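Local coordinates for transaminase (Bacillus megaterium, PDB 5G0A) that catalyses S-selective, pyridoxal-5'-phosphate-dependent transfer of amino groups as an omega-transaminase of aminotransferase class III, at the interface of chains A and B. Sequence-based numbering; all coordinates share one arbitrary frame. Chains: chain A/B, Transaminase.

Contact 1: the interface of chains A and B. Residues chain A 18-19, 21, 23, 26-28; chain B 114, 321, 323.
A:Gln28 lays its aliphatic stem against B:Asp321, the two CB atoms 3.6 Å apart, at the dimer interface of this class-III, fold-type I aminotransferase. The two side chains run alongside each other and point the same way, the amide stacked on the carboxylate with their planes 11° apart. A:Gln28 CG stands anti to the backbone N (chi1 -178°) and the chain bends at chi2, turning the amide toward B:Lys114. Next to this pair, the methyl CG2 of A:Thr27 rests against CA of B:His323. Further out, B:Lys114 comes in extended and meets the glutamine tip to tip, NZ lying 2.9 Å from A:Gln28 OE1 and above the plane of that carbonyl. The same amino group bonds A:Leu21 O and forms a salt bridge to OD1 of B:Asp321 on its own chain, at 2.7 Å. A:Arg23 NH1 also donates to A:Gln28 OE1 (3.0 Å), in the guanidinium plane, while A:Gln28 NE2 gives its N-H to A:Arg18 O at 2.9 Å. An alanine in place of A:Gln28 would probably leave B:Lys114 and A:Arg23 without their shared acceptor and the carboxylate without its stacked amide. At the rim, A:Gln28 N bonds B:Asp321 O, and one water links A:Arg23 N to B:Asp321 OD1.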
loop_
_atom_site.group_PDB
_atom_site.type_symbol
_atom_site.label_atom_id
_atom_site.label_comp_id
_atom_site.label_asym_id
_atom_site.label_seq_id
_atom_site.Cartn_x
_atom_site.Cartn_y
_atom_site.Cartn_z
ATOM N N ARG A 18 9.790 15.345 33.744
ATOM C CA ARG A 18 10.855 15.645 32.791
ATOM C C ARG A 18 11.661 14.409 32.380
ATOM O O ARG A 18 11.918 14.187 31.190
ATOM C CB ARG A 18 11.815 16.682 33.382
ATOM C CG ARG A 18 11.244 18.082 33.517
ATOM C CD ARG A 18 12.287 19.012 34.130
ATOM N NE ARG A 18 11.693 20.273 34.588
ATOM C CZ ARG A 18 11.572 20.633 35.867
ATOM N NH1 ARG A 18 12.004 19.838 36.845
ATOM N NH2 ARG A 18 11.021 21.802 36.174
ATOM N N LYS A 19 12.067 13.605 33.365
ATOM C CA LYS A 19 13.003 12.515 33.127
ATOM C C LYS A 19 12.380 11.265 32.495
ATOM O O LYS A 19 13.029 10.594 31.697
ATOM C CB LYS A 19 13.694 12.126 34.442
ATOM C CG LYS A 19 14.865 11.180 34.264
ATOM C CD LYS A 19 15.501 10.829 35.602
ATOM C CE LYS A 19 16.532 9.726 35.434
ATOM N NZ LYS A 19 17.638 10.133 34.522
ATOM N N LEU A 21 8.974 10.705 31.182
ATOM C CA LEU A 21 7.819 10.738 30.259
ATOM C C LEU A 21 8.221 11.265 28.908
ATOM O O LEU A 21 8.955 12.245 28.807
ATOM C CB LEU A 21 6.708 11.601 30.843
ATOM C CG LEU A 21 5.984 11.048 32.075
ATOM C CD1 LEU A 21 5.035 12.128 32.565
ATOM C CD2 LEU A 21 5.215 9.766 31.768
ATOM N N ARG A 23 8.122 13.295 25.539
ATOM C CA ARG A 23 7.637 14.624 25.214
ATOM C C ARG A 23 6.736 14.582 23.983
ATOM O O ARG A 23 6.959 13.755 23.087
ATOM C CB ARG A 23 8.834 15.532 24.896
ATOM C CG ARG A 23 9.802 15.778 26.048
ATOM C CD ARG A 23 9.268 16.832 27.017
ATOM N NE ARG A 23 8.196 16.338 27.905
ATOM C CZ ARG A 23 8.406 15.630 29.019
ATOM N NH1 ARG A 23 9.658 15.328 29.413
ATOM N NH2 ARG A 23 7.366 15.229 29.753
ATOM N N SER A 26 6.770 19.566 22.423
ATOM C CA SER A 26 7.959 20.269 22.930
ATOM C C SER A 26 9.184 19.381 22.855
ATOM O O SER A 26 9.114 18.198 23.184
ATOM C CB SER A 26 7.776 20.658 24.415
ATOM O OG SER A 26 6.636 21.480 24.602
ATOM N N THR A 27 10.329 19.961 22.479
ATOM C CA THR A 27 11.598 19.288 22.750
ATOM C C THR A 27 11.880 19.194 24.257
ATOM O O THR A 27 11.369 19.977 25.021
ATOM C CB THR A 27 12.801 19.982 22.081
ATOM O OG1 THR A 27 13.042 21.260 22.710
ATOM C CG2 THR A 27 12.567 20.175 20.594
ATOM N N GLN A 28 12.721 18.247 24.660
ATOM C CA GLN A 28 13.124 18.137 26.066
ATOM C C GLN A 28 13.804 19.440 26.502
ATOM O O GLN A 28 13.592 19.912 27.618
ATOM C CB GLN A 28 14.084 16.975 26.247
ATOM C CG GLN A 28 14.513 16.748 27.695
ATOM C CD GLN A 28 13.510 15.968 28.530
ATOM O OE1 GLN A 28 12.324 15.851 28.192
ATOM N NE2 GLN A 28 13.986 15.436 29.644
ATOM N N LYS B 114 12.213 6.119 28.705
ATOM C CA LYS B 114 11.015 6.913 28.936
ATOM C C LYS B 114 9.732 6.139 28.571
ATOM O O LYS B 114 9.757 5.244 27.755
ATOM C CB LYS B 114 11.062 8.201 28.107
ATOM C CG LYS B 114 11.952 9.302 28.670
ATOM C CD LYS B 114 11.734 10.591 27.905
ATOM C CE LYS B 114 12.211 11.818 28.682
ATOM N NZ LYS B 114 11.698 13.033 27.987
ATOM N N ASP B 321 13.560 13.042 22.303
ATOM C CA ASP B 321 13.697 14.282 23.063
ATOM C C ASP B 321 14.242 15.475 22.278
ATOM O O ASP B 321 14.033 16.626 22.683
ATOM C CB ASP B 321 14.627 14.055 24.258
ATOM C CG ASP B 321 13.914 13.467 25.475
ATOM O OD1 ASP B 321 12.668 13.303 25.486
ATOM O OD2 ASP B 321 14.632 13.184 26.454
ATOM N N HIS B 323 13.335 16.382 19.313
ATOM C CA HIS B 323 12.354 16.848 18.332
ATOM C C HIS B 323 11.025 17.192 18.971
ATOM O O HIS B 323 10.776 16.842 20.141
ATOM C CB HIS B 323 12.144 15.735 17.289
ATOM C CG HIS B 323 13.414 15.277 16.658
ATOM N ND1 HIS B 323 14.080 14.138 17.064
ATOM C CD2 HIS B 323 14.177 15.835 15.693
ATOM C CE1 HIS B 323 15.178 13.997 16.346
ATOM N NE2 HIS B 323 15.259 15.008 15.504
HETATM O O HOH W 1 8.156 16.194 21.492
HETATM O O HOH W 2 10.448 12.088 24.350
#

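Contact 2: the interface of chains A and B. Residues chain A 58, 61-62, 66, 303-305; chain B 84, 330-331, 334.
Loop meets loop here: the segments of chain A around A:Cys61 to A:Gln66 and A:Ser303 to A:Leu305, with helix 57-60 through A:Gln58, receive B:Phe84 and the loop carrying B:Thr330, B:Tyr331 and B:His334. In class-III aminotransferases that loop brings a threonine, here probably B:Thr330, to the cofactor phosphate of the other subunit, so the contact likely borders the active site. The phenyl ring of B:Phe84, its CG anti to the backbone N (chi1 169°), enters among chain A residues. A:Ser303 CB lies over one face, 3.9 Å from the ring centroid, while A:Cys61 SG touches CE2 at 3.6 Å. The backbone of this phenylalanine is read by the primary amide of A:Gln66: OE1 accepts from B:Phe84 N at 2.8 Å, on a lone pair, and NE2 donates to B:Phe84 O at 2.9 Å. A leucine in place of A:Gln66 would probably leave both backbone groups of B:Phe84 without these mates and the loop less firmly placed. A:Ser303 OG donates to A:Cys61 O at 2.8 Å and sits at the edge of the B:Tyr331 ring, in the plane. B:His334 reaches the same serine from its imidazole edge, NE2 donating to A:Ser303 O at 2.8 Å with an angle of 157° at the hydrogen.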
loop_
_atom_site.group_PDB
_atom_site.type_symbol
_atom_site.label_atom_id
_atom_site.label_comp_id
_atom_site.label_asym_id
_atom_site.label_seq_id
_atom_site.Cartn_x
_atom_site.Cartn_y
_atom_site.Cartn_z
ATOM N N GLN A 58 -9.885 21.620 27.932
ATOM C CA GLN A 58 -8.816 20.644 27.637
ATOM C C GLN A 58 -8.654 20.429 26.131
ATOM O O GLN A 58 -7.890 21.153 25.474
ATOM C CB GLN A 58 -9.039 19.330 28.437
ATOM C CG GLN A 58 -8.827 19.588 29.927
ATOM C CD GLN A 58 -7.397 20.048 30.179
ATOM O OE1 GLN A 58 -6.458 19.283 29.999
ATOM N NE2 GLN A 58 -7.227 21.315 30.593
ATOM N N CYS A 61 -13.471 18.619 25.350
ATOM C CA CYS A 61 -13.852 17.267 25.722
ATOM C C CYS A 61 -14.372 17.081 27.146
ATOM O O CYS A 61 -14.693 15.947 27.538
ATOM C CB CYS A 61 -12.658 16.302 25.495
ATOM S SG CYS A 61 -11.183 16.675 26.427
ATOM N N VAL A 62 -14.450 18.161 27.921
ATOM C CA VAL A 62 -14.957 18.059 29.292
ATOM C C VAL A 62 -16.345 18.712 29.359
ATOM O O VAL A 62 -16.586 19.646 30.127
ATOM C CB VAL A 62 -13.958 18.645 30.310
ATOM C CG1 VAL A 62 -14.326 18.187 31.728
ATOM C CG2 VAL A 62 -12.553 18.135 30.007
ATOM N N GLN A 66 -15.587 20.050 34.689
ATOM C CA GLN A 66 -14.577 19.253 35.389
ATOM C C GLN A 66 -15.117 18.691 36.690
ATOM O O GLN A 66 -15.705 19.431 37.476
ATOM C CB GLN A 66 -13.351 20.109 35.736
ATOM C CG GLN A 66 -12.530 20.511 34.525
ATOM C CD GLN A 66 -11.550 19.427 34.107
ATOM O OE1 GLN A 66 -11.434 18.364 34.764
ATOM N NE2 GLN A 66 -10.847 19.679 33.012
ATOM N N SER A 303 -14.842 13.095 29.293
ATOM C CA SER A 303 -13.491 12.737 29.756
ATOM C C SER A 303 -13.398 12.254 31.208
ATOM O O SER A 303 -12.305 12.176 31.747
ATOM C CB SER A 303 -12.513 13.908 29.578
ATOM O OG SER A 303 -12.543 14.354 28.246
ATOM N N SER A 304 -14.520 11.909 31.839
ATOM C CA SER A 304 -14.447 11.445 33.235
ATOM C C SER A 304 -13.645 10.146 33.322
ATOM O O SER A 304 -12.817 9.976 34.218
ATOM C CB SER A 304 -15.846 11.256 33.835
ATOM O OG SER A 304 -16.637 10.407 33.010
ATOM N N LEU A 305 -13.896 9.236 32.375
ATOM C CA LEU A 305 -13.042 8.059 32.164
ATOM C C LEU A 305 -12.935 7.818 30.665
ATOM O O LEU A 305 -13.744 8.357 29.888
ATOM C CB LEU A 305 -13.650 6.815 32.835
ATOM C CG LEU A 305 -13.639 6.807 34.371
ATOM C CD1 LEU A 305 -14.439 5.587 34.842
ATOM C CD2 LEU A 305 -12.227 6.786 34.966
ATOM N N PHE B 84 -10.096 15.866 34.612
ATOM C CA PHE B 84 -9.313 15.391 33.480
ATOM C C PHE B 84 -8.344 16.473 33.024
ATOM O O PHE B 84 -8.738 17.628 32.855
ATOM C CB PHE B 84 -10.250 15.044 32.316
ATOM C CG PHE B 84 -9.498 14.806 31.025
ATOM C CD1 PHE B 84 -8.727 13.649 30.887
ATOM C CD2 PHE B 84 -9.498 15.760 30.006
ATOM C CE1 PHE B 84 -7.969 13.435 29.740
ATOM C CE2 PHE B 84 -8.734 15.545 28.837
ATOM C CZ PHE B 84 -7.981 14.376 28.716
ATOM N N THR B 330 -6.422 11.981 23.191
ATOM C CA THR B 330 -7.165 12.680 24.259
ATOM C C THR B 330 -6.877 12.072 25.648
ATOM O O THR B 330 -6.442 12.792 26.567
ATOM C CB THR B 330 -8.693 12.699 23.983
ATOM O OG1 THR B 330 -8.924 13.300 22.696
ATOM C CG2 THR B 330 -9.419 13.544 25.044
ATOM N N TYR B 331 -7.118 10.773 25.801
ATOM C CA TYR B 331 -7.069 10.143 27.115
ATOM C C TYR B 331 -5.687 9.626 27.523
ATOM O O TYR B 331 -5.529 9.058 28.601
ATOM C CB TYR B 331 -8.144 9.064 27.267
ATOM C CG TYR B 331 -9.532 9.657 27.102
ATOM C CD1 TYR B 331 -9.851 10.888 27.684
ATOM C CD2 TYR B 331 -10.503 9.017 26.345
ATOM C CE1 TYR B 331 -11.109 11.456 27.535
ATOM C CE2 TYR B 331 -11.782 9.579 26.209
ATOM C CZ TYR B 331 -12.061 10.807 26.804
ATOM O OH TYR B 331 -13.313 11.411 26.686
ATOM N N HIS B 334 -4.488 9.873 31.230
ATOM C CA HIS B 334 -5.676 10.222 32.022
ATOM C C HIS B 334 -5.390 10.111 33.518
ATOM O O HIS B 334 -5.021 9.039 33.986
ATOM C CB HIS B 334 -6.862 9.316 31.643
ATOM C CG HIS B 334 -8.165 9.795 32.208
ATOM N ND1 HIS B 334 -8.417 9.854 33.570
ATOM C CD2 HIS B 334 -9.265 10.289 31.597
ATOM C CE1 HIS B 334 -9.624 10.357 33.761
ATOM N NE2 HIS B 334 -10.156 10.632 32.582
#

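Contact 3: the interface of chains A and B. Residues chain A 13, 16-17, 20-21; chain B 91, 95-96, 98-99.
Two helices pack across the dimer interface, the N-terminal helix 10-20 of chain A against helix 92-105 of chain B, and an indole-on-lysine contact lies at the middle. A:Trp16 offers one face of its ring to B:Lys99, whose CG sits over the ring centre, 3.5 Å from CE2. The lysine takes CG anti to its backbone N (chi1 178°) and then bends at chi2 (-88°), which lays its methylenes across the indole, with CE reaching CZ2 at 3.8 Å. The contact is thus made by the aliphatic stem, as is common where a lysine meets an aromatic face. The benzo side of the indole runs alongside B:Lys96, CE3 lying 3.8 Å from its CA. B:Ala95, whose small side chain probably allows the helices to come close, points its CB at one stretch of the opposing helix, meeting A:Trp16 CB at 3.8 Å, A:Val13 O and A:Asp17 N. One turn on, B:Ala98 CB meets the A:Leu21 methyl CD2 at 3.7 Å and also touches A:Tyr20 CB, while the tyrosine ring lies beside B:Lys99 with CD2 near its CA and CB. Polar contact is relayed by water: one molecule lies 2.6 Å from the carboxylate OD2 of A:Asp17 and also bonds both N and O of B:Thr91. In the fold, B:Thr91 immediately precedes helix 92-105, and A:Leu21 follows helix 10-20, where the chain leaves the helix as a loop.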
loop_
_atom_site.group_PDB
_atom_site.type_symbol
_atom_site.label_atom_id
_atom_site.label_comp_id
_atom_site.label_asym_id
_atom_site.label_seq_id
_atom_site.Cartn_x
_atom_site.Cartn_y
_atom_site.Cartn_z
ATOM N N VAL A 13 7.647 15.655 41.480
ATOM C CA VAL A 13 6.735 15.350 40.356
ATOM C C VAL A 13 7.281 15.921 39.040
ATOM O O VAL A 13 7.351 15.214 38.018
ATOM C CB VAL A 13 5.298 15.858 40.609
ATOM C CG1 VAL A 13 4.450 15.780 39.334
ATOM C CG2 VAL A 13 4.655 15.041 41.723
ATOM N N TRP A 16 10.384 13.936 37.837
ATOM C CA TRP A 16 9.994 12.654 37.245
ATOM C C TRP A 16 9.336 12.836 35.861
ATOM O O TRP A 16 9.558 12.027 34.941
ATOM C CB TRP A 16 9.027 11.903 38.151
ATOM C CG TRP A 16 9.638 11.377 39.444
ATOM C CD1 TRP A 16 10.968 11.256 39.748
ATOM C CD2 TRP A 16 8.918 10.884 40.577
ATOM N NE1 TRP A 16 11.113 10.707 41.014
ATOM C CE2 TRP A 16 9.872 10.476 41.541
ATOM C CE3 TRP A 16 7.556 10.739 40.870
ATOM C CZ2 TRP A 16 9.502 9.941 42.783
ATOM C CZ3 TRP A 16 7.186 10.214 42.120
ATOM C CH2 TRP A 16 8.163 9.818 43.054
ATOM N N ASP A 17 8.495 13.861 35.760
ATOM C CA ASP A 17 7.789 14.182 34.517
ATOM C C ASP A 17 8.799 14.508 33.410
ATOM O O ASP A 17 8.746 13.955 32.289
ATOM C CB ASP A 17 6.815 15.342 34.780
ATOM C CG ASP A 17 6.033 15.756 33.548
ATOM O OD1 ASP A 17 6.574 16.489 32.704
ATOM O OD2 ASP A 17 4.853 15.388 33.452
ATOM N N TYR A 20 11.132 10.954 32.845
ATOM C CA TYR A 20 10.617 9.613 32.578
ATOM C C TYR A 20 9.483 9.547 31.574
ATOM O O TYR A 20 9.049 8.448 31.215
ATOM C CB TYR A 20 10.156 8.917 33.873
ATOM C CG TYR A 20 11.281 8.675 34.861
ATOM C CD1 TYR A 20 12.482 8.130 34.444
ATOM C CD2 TYR A 20 11.121 9.000 36.214
ATOM C CE1 TYR A 20 13.519 7.917 35.346
ATOM C CE2 TYR A 20 12.149 8.794 37.121
ATOM C CZ TYR A 20 13.339 8.260 36.674
ATOM O OH TYR A 20 14.373 8.065 37.560
ATOM N N LEU A 21 8.974 10.705 31.182
ATOM C CA LEU A 21 7.819 10.738 30.259
ATOM C C LEU A 21 8.221 11.265 28.908
ATOM O O LEU A 21 8.955 12.245 28.807
ATOM C CB LEU A 21 6.708 11.601 30.843
ATOM C CG LEU A 21 5.984 11.048 32.075
ATOM C CD1 LEU A 21 5.035 12.128 32.565
ATOM C CD2 LEU A 21 5.215 9.766 31.768
ATOM N N THR B 91 0.726 15.684 36.120
ATOM C CA THR B 91 0.116 15.263 37.379
ATOM C C THR B 91 1.068 14.382 38.158
ATOM O O THR B 91 2.018 13.814 37.608
ATOM C CB THR B 91 -1.220 14.506 37.174
ATOM O OG1 THR B 91 -0.976 13.209 36.589
ATOM C CG2 THR B 91 -2.200 15.320 36.311
ATOM N N ALA B 95 3.380 10.966 36.509
ATOM C CA ALA B 95 4.847 10.964 36.676
ATOM C C ALA B 95 5.267 9.805 37.586
ATOM O O ALA B 95 6.277 9.138 37.338
ATOM C CB ALA B 95 5.319 12.307 37.232
ATOM N N LYS B 96 4.467 9.554 38.618
ATOM C CA LYS B 96 4.747 8.485 39.562
ATOM C C LYS B 96 4.656 7.131 38.869
ATOM O O LYS B 96 5.493 6.267 39.095
ATOM C CB LYS B 96 3.776 8.525 40.740
ATOM C CG LYS B 96 4.055 7.468 41.793
ATOM C CD LYS B 96 3.234 7.800 43.028
ATOM C CE LYS B 96 2.770 6.536 43.710
ATOM N NZ LYS B 96 1.853 6.789 44.866
ATOM N N ALA B 98 5.261 6.296 35.827
ATOM C CA ALA B 98 6.448 6.087 34.992
ATOM C C ALA B 98 7.681 5.812 35.869
ATOM O O ALA B 98 8.495 4.923 35.549
ATOM C CB ALA B 98 6.678 7.282 34.080
ATOM N N LYS B 99 7.792 6.556 36.971
ATOM C CA LYS B 99 8.891 6.358 37.947
ATOM C C LYS B 99 8.857 4.935 38.539
ATOM O O LYS B 99 9.894 4.276 38.661
ATOM C CB LYS B 99 8.862 7.444 39.044
ATOM C CG LYS B 99 9.948 7.277 40.129
ATOM C CD LYS B 99 9.468 6.381 41.248
ATOM C CE LYS B 99 10.465 6.291 42.405
ATOM N NZ LYS B 99 9.843 5.636 43.587
HETATM O O HOH W 3 3.041 14.161 34.941
#

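Contact 4: the interface of chains A and B. Residues chain A 94-95, 98-99, 114-115, 117; chain B 17, 20-22.
Backbone hydrogen bonds join the segment B:Tyr20 to B:Met22 to the strand 112-118 of chain A, extending its sheet across the dimer interface by a parallel bridge between A:Val115 and B:Leu21. A:Val115 N donates to B:Tyr20 O at 2.8 Å, and B:Met22 N donates to A:Val115 O at 2.9 Å. Apolar contacts centre on B:Leu21, whose CG lies anti to the carbonyl carbon (chi1 -68°), directing the isobutyl group toward helix 92-105. There CD2 is met by A:Ala98 CB, at 3.8 Å, and by the A:Phe117 ring atom CE2; the other methyl, CD1, faces A:Ala95 CA and touches A:Lys94 CE at 3.6 Å. A:Val115 CG1 lies over the centre of one face of the A:Phe117 ring, within chain A, and likely steadies that ring. Beside the leucine, A:Lys114 CB packs against B:Met22 CG. Charged groups stand at the margins. A:Lys94 and B:Asp17 do not touch, NZ and OD2 being 4.5 Å apart, but a water joins them, and their opposite charges would be expected to attract. A:Lys114 runs extended along the incoming segment, and its NZ, in the symmetry counterpart of the B:Lys114 bond to A:Leu21, approaches B:Leu21 O from 36° above the carbonyl plane.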
loop_
_atom_site.group_PDB
_atom_site.type_symbol
_atom_site.label_atom_id
_atom_site.label_comp_id
_atom_site.label_asym_id
_atom_site.label_seq_id
_atom_site.Cartn_x
_atom_site.Cartn_y
_atom_site.Cartn_z
ATOM N N LYS A 94 -23.310 -1.056 30.564
ATOM C CA LYS A 94 -23.051 -1.067 29.103
ATOM C C LYS A 94 -24.350 -1.025 28.294
ATOM O O LYS A 94 -24.490 -0.235 27.375
ATOM C CB LYS A 94 -22.214 -2.281 28.687
ATOM C CG LYS A 94 -21.674 -2.199 27.254
ATOM C CD LYS A 94 -20.738 -3.371 26.980
ATOM C CE LYS A 94 -21.535 -4.646 26.711
ATOM N NZ LYS A 94 -20.629 -5.775 26.368
ATOM N N ALA A 95 -25.311 -1.859 28.684
ATOM C CA ALA A 95 -26.597 -1.899 27.993
ATOM C C ALA A 95 -27.362 -0.585 28.144
ATOM O O ALA A 95 -27.973 -0.108 27.179
ATOM C CB ALA A 95 -27.423 -3.075 28.522
ATOM N N ALA A 98 -26.006 2.257 25.882
ATOM C CA ALA A 98 -26.461 2.120 24.501
ATOM C C ALA A 98 -27.919 2.540 24.349
ATOM O O ALA A 98 -28.286 3.250 23.399
ATOM C CB ALA A 98 -26.222 0.702 23.996
ATOM N N LYS A 99 -28.741 2.123 25.305
ATOM C CA LYS A 99 -30.169 2.511 25.294
ATOM C C LYS A 99 -30.359 4.023 25.434
ATOM O O LYS A 99 -31.214 4.612 24.773
ATOM C CB LYS A 99 -30.946 1.761 26.397
ATOM C CG LYS A 99 -32.401 2.240 26.613
ATOM C CD LYS A 99 -32.461 3.278 27.733
ATOM C CE LYS A 99 -33.874 3.718 28.115
ATOM N NZ LYS A 99 -33.825 4.724 29.225
ATOM N N LYS A 114 -27.294 0.093 16.234
ATOM C CA LYS A 114 -26.548 -0.538 17.312
ATOM C C LYS A 114 -25.251 0.213 17.580
ATOM O O LYS A 114 -24.708 0.838 16.665
ATOM C CB LYS A 114 -26.204 -2.010 17.001
ATOM C CG LYS A 114 -27.363 -2.998 17.171
ATOM C CD LYS A 114 -26.852 -4.424 17.046
ATOM C CE LYS A 114 -27.827 -5.439 17.665
ATOM N NZ LYS A 114 -27.143 -6.746 17.814
ATOM N N VAL A 115 -24.789 0.106 18.828
ATOM C CA VAL A 115 -23.513 0.702 19.327
ATOM C C VAL A 115 -22.471 -0.366 19.653
ATOM O O VAL A 115 -22.791 -1.456 20.139
ATOM C CB VAL A 115 -23.744 1.570 20.580
ATOM C CG1 VAL A 115 -22.437 2.219 21.063
ATOM C CG2 VAL A 115 -24.755 2.662 20.291
ATOM N N PHE A 117 -19.059 -0.030 21.986
ATOM C CA PHE A 117 -18.215 0.815 22.805
ATOM C C PHE A 117 -16.764 0.363 22.737
ATOM O O PHE A 117 -16.490 -0.827 22.691
ATOM C CB PHE A 117 -18.687 0.789 24.261
ATOM C CG PHE A 117 -20.014 1.463 24.467
ATOM C CD1 PHE A 117 -20.097 2.844 24.460
ATOM C CD2 PHE A 117 -21.173 0.715 24.645
ATOM C CE1 PHE A 117 -21.305 3.486 24.639
ATOM C CE2 PHE A 117 -22.393 1.346 24.828
ATOM C CZ PHE A 117 -22.466 2.740 24.833
ATOM N N ASP B 17 -29.196 -5.255 25.723
ATOM C CA ASP B 17 -27.924 -5.828 25.281
ATOM C C ASP B 17 -28.125 -6.531 23.934
ATOM O O ASP B 17 -27.353 -6.334 23.002
ATOM C CB ASP B 17 -27.387 -6.766 26.364
ATOM C CG ASP B 17 -26.052 -7.393 26.010
ATOM O OD1 ASP B 17 -26.051 -8.370 25.242
ATOM O OD2 ASP B 17 -25.011 -6.934 26.522
ATOM N N TYR B 20 -29.292 -3.478 21.182
ATOM C CA TYR B 20 -28.590 -2.179 20.996
ATOM C C TYR B 20 -27.073 -2.263 20.904
ATOM O O TYR B 20 -26.432 -1.270 20.570
ATOM C CB TYR B 20 -28.971 -1.194 22.091
ATOM C CG TYR B 20 -30.433 -0.775 22.070
ATOM C CD1 TYR B 20 -31.064 -0.470 20.867
ATOM C CD2 TYR B 20 -31.161 -0.662 23.256
ATOM C CE1 TYR B 20 -32.396 -0.070 20.836
ATOM C CE2 TYR B 20 -32.505 -0.273 23.236
ATOM C CZ TYR B 20 -33.103 0.019 22.022
ATOM O OH TYR B 20 -34.427 0.415 21.963
ATOM N N LEU B 21 -26.524 -3.428 21.204
ATOM C CA LEU B 21 -25.074 -3.622 21.216
ATOM C C LEU B 21 -24.632 -4.518 20.066
ATOM O O LEU B 21 -25.247 -5.554 19.794
ATOM C CB LEU B 21 -24.589 -4.180 22.559
ATOM C CG LEU B 21 -24.732 -3.165 23.720
ATOM C CD1 LEU B 21 -24.695 -3.871 25.066
ATOM C CD2 LEU B 21 -23.648 -2.096 23.647
ATOM N N MET B 22 -23.552 -4.121 19.386
ATOM C CA MET B 22 -22.994 -4.943 18.304
ATOM C C MET B 22 -22.393 -6.236 18.830
ATOM O O MET B 22 -21.701 -6.246 19.858
ATOM C CB MET B 22 -21.930 -4.155 17.515
ATOM C CG MET B 22 -22.448 -2.888 16.871
ATOM S SD MET B 22 -21.249 -2.204 15.670
ATOM C CE MET B 22 -21.496 -3.298 14.273
HETATM O O HOH W 4 -22.523 -7.969 26.044
#

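Contacts 1 and 3 are neighbours, their C-alpha centres about 11 Å apart, and they share A:Leu21, whose carbonyl serves one and whose methyl serves the other. Contact 4 lies about 40 Å from contact 1 and 37 Å from contact 3, yet it uses the same elements with the chains exchanged: helix 10-20, its following loop, helix 92-105 and strand 112-118. It therefore shows more of the twin surface generated by the two-fold axis. Contact 2 stands about 22 Å from contacts 1 and 4 and 19 Å from contact 3. Each N-terminal segment thus grips the other subunit, consistent with an intimate dimer within the deposited tetramer.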